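Local coordinates for cellobiose 2-epimerase (PDB 5ZIG), which probably catalyses the reversible epimerisation of cellobiose to beta-D-glucosyl-(1->4)-D-mannose, inverting C2 of the reducing-end sugar, at residues Arg115-Tyr120 against Glu166-Trp172; Phe149-Glu153 against Arg212-Ala216. One frame throughout, in Å; residues are numbered along the deposited sequence.

Overall arrangement
Both contacts belong to the (alpha/alpha)6 barrel of the N-acylglucosamine 2-epimerase family, with centres about 17 Å apart. Contact 1 joins two short antiparallel strands of a three-stranded sheet in the loops between barrel helices; contact 2 joins helices 139-156 and 211-228. Their segments alternate along the chain: 115-120, 149-153, 166-172, 212-216. Strand 117-118 runs into helix 119-136, helix 139-156 follows, and strand 167-168 then returns beside the first strand. Trp172 of contact 1 packs directly on the helix of contact 2, its NE1 3.6 Å from Leu151 CD1 and its CH2 near Leu152 CD1. The indole is thus one direct link between the loop sheet and helix 139-156.

Contact 1. Residues Arg115-Tyr120 against Glu166-Trp172; sequences RVKKLY and EAFTEDW
Lys117 crosses the indole of Trp172 at about a right angle, its CB over one face of the six-membered ring, 3.8 Å from the centroid, in a CH-pi contact. Three further bends beyond a CG set beside the backbone N (chi1 -46°) carry the chain across the indole, past NE1, and bring NZ to Glu170 O in a weak hydrogen bond of 3.3 Å. The ammonium's main partner is Arg100 O, shared with Trp172 NE1, and Asp96 gives it a salt bridge. Leu119 CD1 meets the edge of the Phe168 ring, 3.7 Å from Phe168 CD1, and also touches Trp172 CZ3. Lys117 and Phe168 form an antiparallel hydrogen-bonded pair, with Lys117 N 3.0 Å from Phe168 O, in a small loop sheet of the (alpha/alpha)6 barrel. Lys118 is the N-cap of helix 119-136. Glu166 O accepts from Leu119 N, and a water ties it to Tyr120 N and Glu166 OE2, which also bonds Thr193 OG1. Arg115 and the extended Glu170 lie side by side: in a salt bridge, Arg115 NH1 reaches the syn side of Glu170 OE2 at 2.9 Å, 33° out of the carboxylate plane. With an alanine at Glu170, the Arg115 guanidinium would probably lose this carboxylate mate and turn more freely.

Contact 2. Residues Phe149-Glu153 against Arg212-Ala216; sequences FDLLE and RVREA
Helix segments Phe149-Glu153 and Arg212-Ala216 run in broadly the same direction, their axes 12.2 Å apart at closest approach and inclined by 40°. They belong to two helices of the (alpha/alpha)6 barrel, 139-156 and 211-228, and helix 191-208 packs against both through Tyr201. At this spacing the backbones stay well separated, and side chains bridge the interval. Phe149 is central: with CG anti to the backbone N (chi1 175°), its ring projects across to the second helix. There CZ touches Val213 CG2 at 4.2 Å, while CE1 is 4.5 Å from Ala216 CB, which lies at the ring edge. Arg212 bends at chi2 and chi3 and lays one face of its guanidinium against Phe149 CZ. The two planes stand 56° apart, and NH1 comes to the edge of the phenyl ring, 3.5 Å from CE2, so the groups meet obliquely and do not stack. The opposing helix also offers Asp150, whose OD1 approaches the edge of the same guanidinium in a long salt bridge, 3.7 Å from NH1. Glu153, one turn after Phe149, bends at chi2 and places its CG over a face of the phenyl ring. Tyr201 and Trp146 add edge-to-face contacts with Phe149. The carboxylate of Glu153 packs on the methyl of Ala216, with OE1 3.8 Å from CB. Its polar atoms are satisfied elsewhere: OE2 by the hydroxyls of Tyr164 and Tyr201, OE1 by a water. Glu153 OE1 and Arg212 NH2 do not meet directly. That water closes the interval, donating to Glu153 OE1 at 2.7 Å and accepting from Arg212 NH2 at 3.2 Å.

Contact 1. Residues Arg115-Tyr120 against Glu166-Trp172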
loop_
_atom_site.group_PDB
_atom_site.type_symbol
_atom_site.label_atom_id
_atom_site.label_comp_id
_atom_site.label_asym_id
_atom_site.label_seq_id
_atom_site.Cartn_x
_atom_site.Cartn_y
_atom_site.Cartn_z
ATOM N N ARG A 115 19.579 2.604 -10.736
ATOM C CA ARG A 115 19.168 3.893 -11.295
ATOM C C ARG A 115 17.912 3.801 -12.138
ATOM O O ARG A 115 17.464 4.821 -12.660
ATOM C CB ARG A 115 20.316 4.562 -12.097
ATOM C CG ARG A 115 21.714 4.612 -11.407
ATOM C CD ARG A 115 22.871 5.204 -12.319
ATOM N NE ARG A 115 23.974 5.748 -11.519
ATOM C CZ ARG A 115 24.132 7.040 -11.257
ATOM N NH1 ARG A 115 23.214 7.898 -11.659
ATOM N NH2 ARG A 115 25.177 7.463 -10.547
ATOM N N VAL A 116 17.352 2.606 -12.317
ATOM C CA VAL A 116 16.112 2.450 -13.078
ATOM C C VAL A 116 14.964 3.180 -12.377
ATOM O O VAL A 116 14.918 3.273 -11.143
ATOM C CB VAL A 116 15.812 0.949 -13.270
ATOM C CG1 VAL A 116 14.329 0.684 -13.465
ATOM C CG2 VAL A 116 16.635 0.403 -14.452
ATOM N N LYS A 117 14.047 3.747 -13.186
ATOM C CA LYS A 117 12.868 4.470 -12.705
ATOM C C LYS A 117 11.649 3.559 -12.798
ATOM O O LYS A 117 11.025 3.435 -13.852
ATOM C CB LYS A 117 12.645 5.743 -13.513
ATOM C CG LYS A 117 13.889 6.531 -13.726
ATOM C CD LYS A 117 14.526 6.878 -12.372
ATOM C CE LYS A 117 14.480 8.359 -12.092
ATOM N NZ LYS A 117 15.484 9.136 -12.898
ATOM N N LYS A 118 11.297 2.934 -11.681
ATOM C CA LYS A 118 10.092 2.119 -11.629
ATOM C C LYS A 118 8.905 3.000 -11.260
ATOM O O LYS A 118 8.950 3.732 -10.267
ATOM C CB LYS A 118 10.254 0.981 -10.621
ATOM C CG LYS A 118 11.479 0.111 -10.888
ATOM C CD LYS A 118 11.322 -1.312 -10.332
ATOM C CE LYS A 118 12.613 -2.125 -10.465
ATOM N NZ LYS A 118 12.360 -3.588 -10.294
ATOM N N LEU A 119 7.852 2.939 -12.078
ATOM C CA LEU A 119 6.663 3.731 -11.789
ATOM C C LEU A 119 6.085 3.364 -10.430
ATOM O O LEU A 119 5.612 4.240 -9.692
ATOM C CB LEU A 119 5.625 3.549 -12.895
ATOM C CG LEU A 119 5.885 4.498 -14.071
ATOM C CD1 LEU A 119 7.210 4.201 -14.792
ATOM C CD2 LEU A 119 4.725 4.463 -15.014
ATOM N N TYR A 120 6.164 2.085 -10.071
ATOM C CA TYR A 120 5.728 1.659 -8.746
ATOM C C TYR A 120 6.358 2.516 -7.670
ATOM O O TYR A 120 5.661 3.067 -6.813
ATOM C CB TYR A 120 6.073 0.201 -8.527
ATOM C CG TYR A 120 5.539 -0.345 -7.228
ATOM C CD1 TYR A 120 6.294 -0.283 -6.062
ATOM C CD2 TYR A 120 4.274 -0.912 -7.165
ATOM C CE1 TYR A 120 5.805 -0.779 -4.869
ATOM C CE2 TYR A 120 3.778 -1.421 -5.969
ATOM C CZ TYR A 120 4.550 -1.354 -4.827
ATOM O OH TYR A 120 4.057 -1.857 -3.637
ATOM N N GLU A 166 5.672 -0.418 -17.038
ATOM C CA GLU A 166 6.136 -0.782 -15.704
ATOM C C GLU A 166 7.292 0.097 -15.245
ATOM O O GLU A 166 7.310 0.571 -14.101
ATOM C CB GLU A 166 6.544 -2.253 -15.710
ATOM C CG GLU A 166 6.971 -2.812 -14.365
ATOM C CD GLU A 166 5.821 -2.948 -13.390
ATOM O OE1 GLU A 166 4.656 -3.002 -13.823
ATOM O OE2 GLU A 166 6.096 -3.016 -12.183
ATOM N N ALA A 167 8.269 0.331 -16.121
ATOM C CA ALA A 167 9.513 0.941 -15.678
ATOM C C ALA A 167 10.238 1.531 -16.883
ATOM O O ALA A 167 9.924 1.219 -18.034
ATOM C CB ALA A 167 10.394 -0.078 -14.948
ATOM N N PHE A 168 11.199 2.407 -16.595
ATOM C CA PHE A 168 11.986 3.065 -17.622
ATOM C C PHE A 168 13.451 3.096 -17.215
ATOM O O PHE A 168 13.802 3.004 -16.033
ATOM C CB PHE A 168 11.489 4.500 -17.896
ATOM C CG PHE A 168 10.205 4.562 -18.658
ATOM C CD1 PHE A 168 8.985 4.449 -18.000
ATOM C CD2 PHE A 168 10.211 4.728 -20.035
ATOM C CE1 PHE A 168 7.786 4.510 -18.715
ATOM C CE2 PHE A 168 9.027 4.780 -20.749
ATOM C CZ PHE A 168 7.813 4.659 -20.091
ATOM N N THR A 169 14.304 3.228 -18.234
ATOM C CA THR A 169 15.715 3.504 -18.048
ATOM C C THR A 169 15.902 4.834 -17.321
ATOM O O THR A 169 14.978 5.650 -17.200
ATOM C CB THR A 169 16.431 3.549 -19.396
ATOM O OG1 THR A 169 15.660 4.336 -20.318
ATOM C CG2 THR A 169 16.618 2.146 -19.965
ATOM N N GLU A 170 17.134 5.059 -16.861
ATOM C CA GLU A 170 17.410 6.214 -16.016
ATOM C C GLU A 170 16.936 7.515 -16.668
ATOM O O GLU A 170 16.279 8.340 -16.018
ATOM C CB GLU A 170 18.905 6.269 -15.687
ATOM C CG GLU A 170 19.275 7.436 -14.790
ATOM C CD GLU A 170 20.760 7.501 -14.484
ATOM O OE1 GLU A 170 21.521 6.675 -15.040
ATOM O OE2 GLU A 170 21.160 8.385 -13.690
ATOM N N ASP A 171 17.216 7.693 -17.970
ATOM C CA ASP A 171 16.871 8.915 -18.687
ATOM C C ASP A 171 15.406 8.981 -19.103
ATOM O O ASP A 171 15.030 9.920 -19.815
ATOM C CB ASP A 171 17.776 9.077 -19.923
ATOM C CG ASP A 171 17.666 7.906 -20.902
ATOM O OD1 ASP A 171 16.640 7.183 -20.888
ATOM O OD2 ASP A 171 18.604 7.708 -21.701
ATOM N N TRP A 172 14.590 8.001 -18.698
ATOM C CA TRP A 172 13.151 7.906 -18.973
ATOM C C TRP A 172 12.848 7.726 -20.458
ATOM O O TRP A 172 11.736 8.044 -20.913
ATOM C CB TRP A 172 12.383 9.123 -18.441
ATOM C CG TRP A 172 12.191 9.198 -16.944
ATOM C CD1 TRP A 172 12.961 9.894 -16.059
ATOM C CD2 TRP A 172 11.134 8.601 -16.168
ATOM N NE1 TRP A 172 12.468 9.752 -14.784
ATOM C CE2 TRP A 172 11.341 8.976 -14.824
ATOM C CE3 TRP A 172 10.026 7.806 -16.484
ATOM C CZ2 TRP A 172 10.499 8.558 -13.790
ATOM C CZ3 TRP A 172 9.180 7.392 -15.440
ATOM C CH2 TRP A 172 9.432 7.768 -14.121
HETATM O O HOH W 1 7.021 -0.494 -11.352
#

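Contact 2. Residues Phe149-Glu153 against Arg212-Ala216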
loop_
_atom_site.group_PDB
_atom_site.type_symbol
_atom_site.label_atom_id
_atom_site.label_comp_id
_atom_site.label_asym_id
_atom_site.label_seq_id
_atom_site.Cartn_x
_atom_site.Cartn_y
_atom_site.Cartn_z
ATOM N N PHE A 149 4.498 13.249 -10.979
ATOM C CA PHE A 149 3.225 13.080 -11.695
ATOM C C PHE A 149 3.380 13.400 -13.180
ATOM O O PHE A 149 2.981 12.615 -14.049
ATOM C CB PHE A 149 2.170 13.999 -11.071
ATOM C CG PHE A 149 0.831 14.006 -11.791
ATOM C CD1 PHE A 149 -0.081 12.963 -11.627
ATOM C CD2 PHE A 149 0.500 15.044 -12.644
ATOM C CE1 PHE A 149 -1.325 12.981 -12.272
ATOM C CE2 PHE A 149 -0.739 15.063 -13.305
ATOM C CZ PHE A 149 -1.653 14.029 -13.110
ATOM N N ASP A 150 3.981 14.551 -13.491
ATOM C CA ASP A 150 4.129 14.928 -14.897
ATOM C C ASP A 150 4.926 13.886 -15.662
ATOM O O ASP A 150 4.624 13.607 -16.828
ATOM C CB ASP A 150 4.776 16.309 -15.015
ATOM C CG ASP A 150 3.772 17.425 -14.821
ATOM O OD1 ASP A 150 2.559 17.129 -14.903
ATOM O OD2 ASP A 150 4.182 18.582 -14.576
ATOM N N LEU A 151 5.924 13.268 -15.012
ATOM C CA LEU A 151 6.717 12.246 -15.697
ATOM C C LEU A 151 5.897 10.989 -15.921
ATOM O O LEU A 151 5.956 10.377 -16.999
ATOM C CB LEU A 151 7.967 11.903 -14.890
ATOM C CG LEU A 151 9.161 12.856 -14.895
ATOM C CD1 LEU A 151 10.170 12.377 -13.860
ATOM C CD2 LEU A 151 9.792 12.942 -16.287
ATOM N N LEU A 152 5.181 10.554 -14.875
ATOM C CA LEU A 152 4.283 9.416 -14.982
ATOM C C LEU A 152 3.294 9.582 -16.134
ATOM O O LEU A 152 2.997 8.619 -16.854
ATOM C CB LEU A 152 3.542 9.223 -13.657
ATOM C CG LEU A 152 4.197 8.438 -12.519
ATOM C CD1 LEU A 152 5.713 8.642 -12.447
ATOM C CD2 LEU A 152 3.549 8.798 -11.190
ATOM N N GLU A 153 2.763 10.794 -16.321
ATOM C CA GLU A 153 1.829 11.003 -17.412
ATOM C C GLU A 153 2.578 11.187 -18.728
ATOM O O GLU A 153 2.249 10.549 -19.733
ATOM C CB GLU A 153 0.924 12.205 -17.114
ATOM C CG GLU A 153 0.084 12.052 -15.832
ATOM C CD GLU A 153 -0.867 10.881 -15.895
ATOM O OE1 GLU A 153 -1.755 10.863 -16.782
ATOM O OE2 GLU A 153 -0.708 9.962 -15.052
ATOM N N ARG A 212 -6.597 17.474 -13.456
ATOM C CA ARG A 212 -5.794 16.567 -14.273
ATOM C C ARG A 212 -5.535 15.262 -13.528
ATOM O O ARG A 212 -5.518 14.183 -14.129
ATOM C CB ARG A 212 -4.485 17.239 -14.684
ATOM C CG ARG A 212 -4.686 18.395 -15.651
ATOM C CD ARG A 212 -3.512 18.574 -16.596
ATOM N NE ARG A 212 -2.907 17.299 -16.973
ATOM C CZ ARG A 212 -1.723 16.870 -16.537
ATOM N NH1 ARG A 212 -1.012 17.615 -15.698
ATOM N NH2 ARG A 212 -1.254 15.694 -16.935
ATOM N N VAL A 213 -5.378 15.335 -12.213
ATOM C CA VAL A 213 -5.298 14.109 -11.429
ATOM C C VAL A 213 -6.603 13.330 -11.526
ATOM O O VAL A 213 -6.595 12.108 -11.732
ATOM C CB VAL A 213 -4.933 14.421 -9.971
ATOM C CG1 VAL A 213 -4.338 13.150 -9.292
ATOM C CG2 VAL A 213 -3.956 15.548 -9.946
ATOM N N ARG A 214 -7.743 14.022 -11.390
ATOM C CA ARG A 214 -9.023 13.309 -11.383
ATOM C C ARG A 214 -9.243 12.602 -12.707
ATOM O O ARG A 214 -9.796 11.493 -12.751
ATOM C CB ARG A 214 -10.196 14.257 -11.101
ATOM C CG ARG A 214 -11.541 13.715 -11.640
ATOM C CD ARG A 214 -12.613 14.781 -11.844
ATOM N NE ARG A 214 -13.535 14.823 -10.716
ATOM C CZ ARG A 214 -13.656 15.856 -9.889
ATOM N NH1 ARG A 214 -12.923 16.946 -10.076
ATOM N NH2 ARG A 214 -14.515 15.804 -8.878
ATOM N N GLU A 215 -8.805 13.234 -13.799
ATOM C CA GLU A 215 -8.939 12.623 -15.112
ATOM C C GLU A 215 -8.055 11.384 -15.241
ATOM O O GLU A 215 -8.490 10.364 -15.786
ATOM C CB GLU A 215 -8.630 13.671 -16.189
ATOM C CG GLU A 215 -9.745 14.733 -16.252
ATOM C CD GLU A 215 -9.423 15.947 -17.118
ATOM O OE1 GLU A 215 -8.277 16.076 -17.601
ATOM O OE2 GLU A 215 -10.336 16.783 -17.300
ATOM N N ALA A 216 -6.814 11.450 -14.749
ATOM C CA ALA A 216 -5.979 10.246 -14.728
ATOM C C ALA A 216 -6.616 9.154 -13.871
ATOM O O ALA A 216 -6.556 7.967 -14.222
ATOM C CB ALA A 216 -4.575 10.583 -14.230
HETATM O O HOH W 2 -2.821 13.117 -17.912
#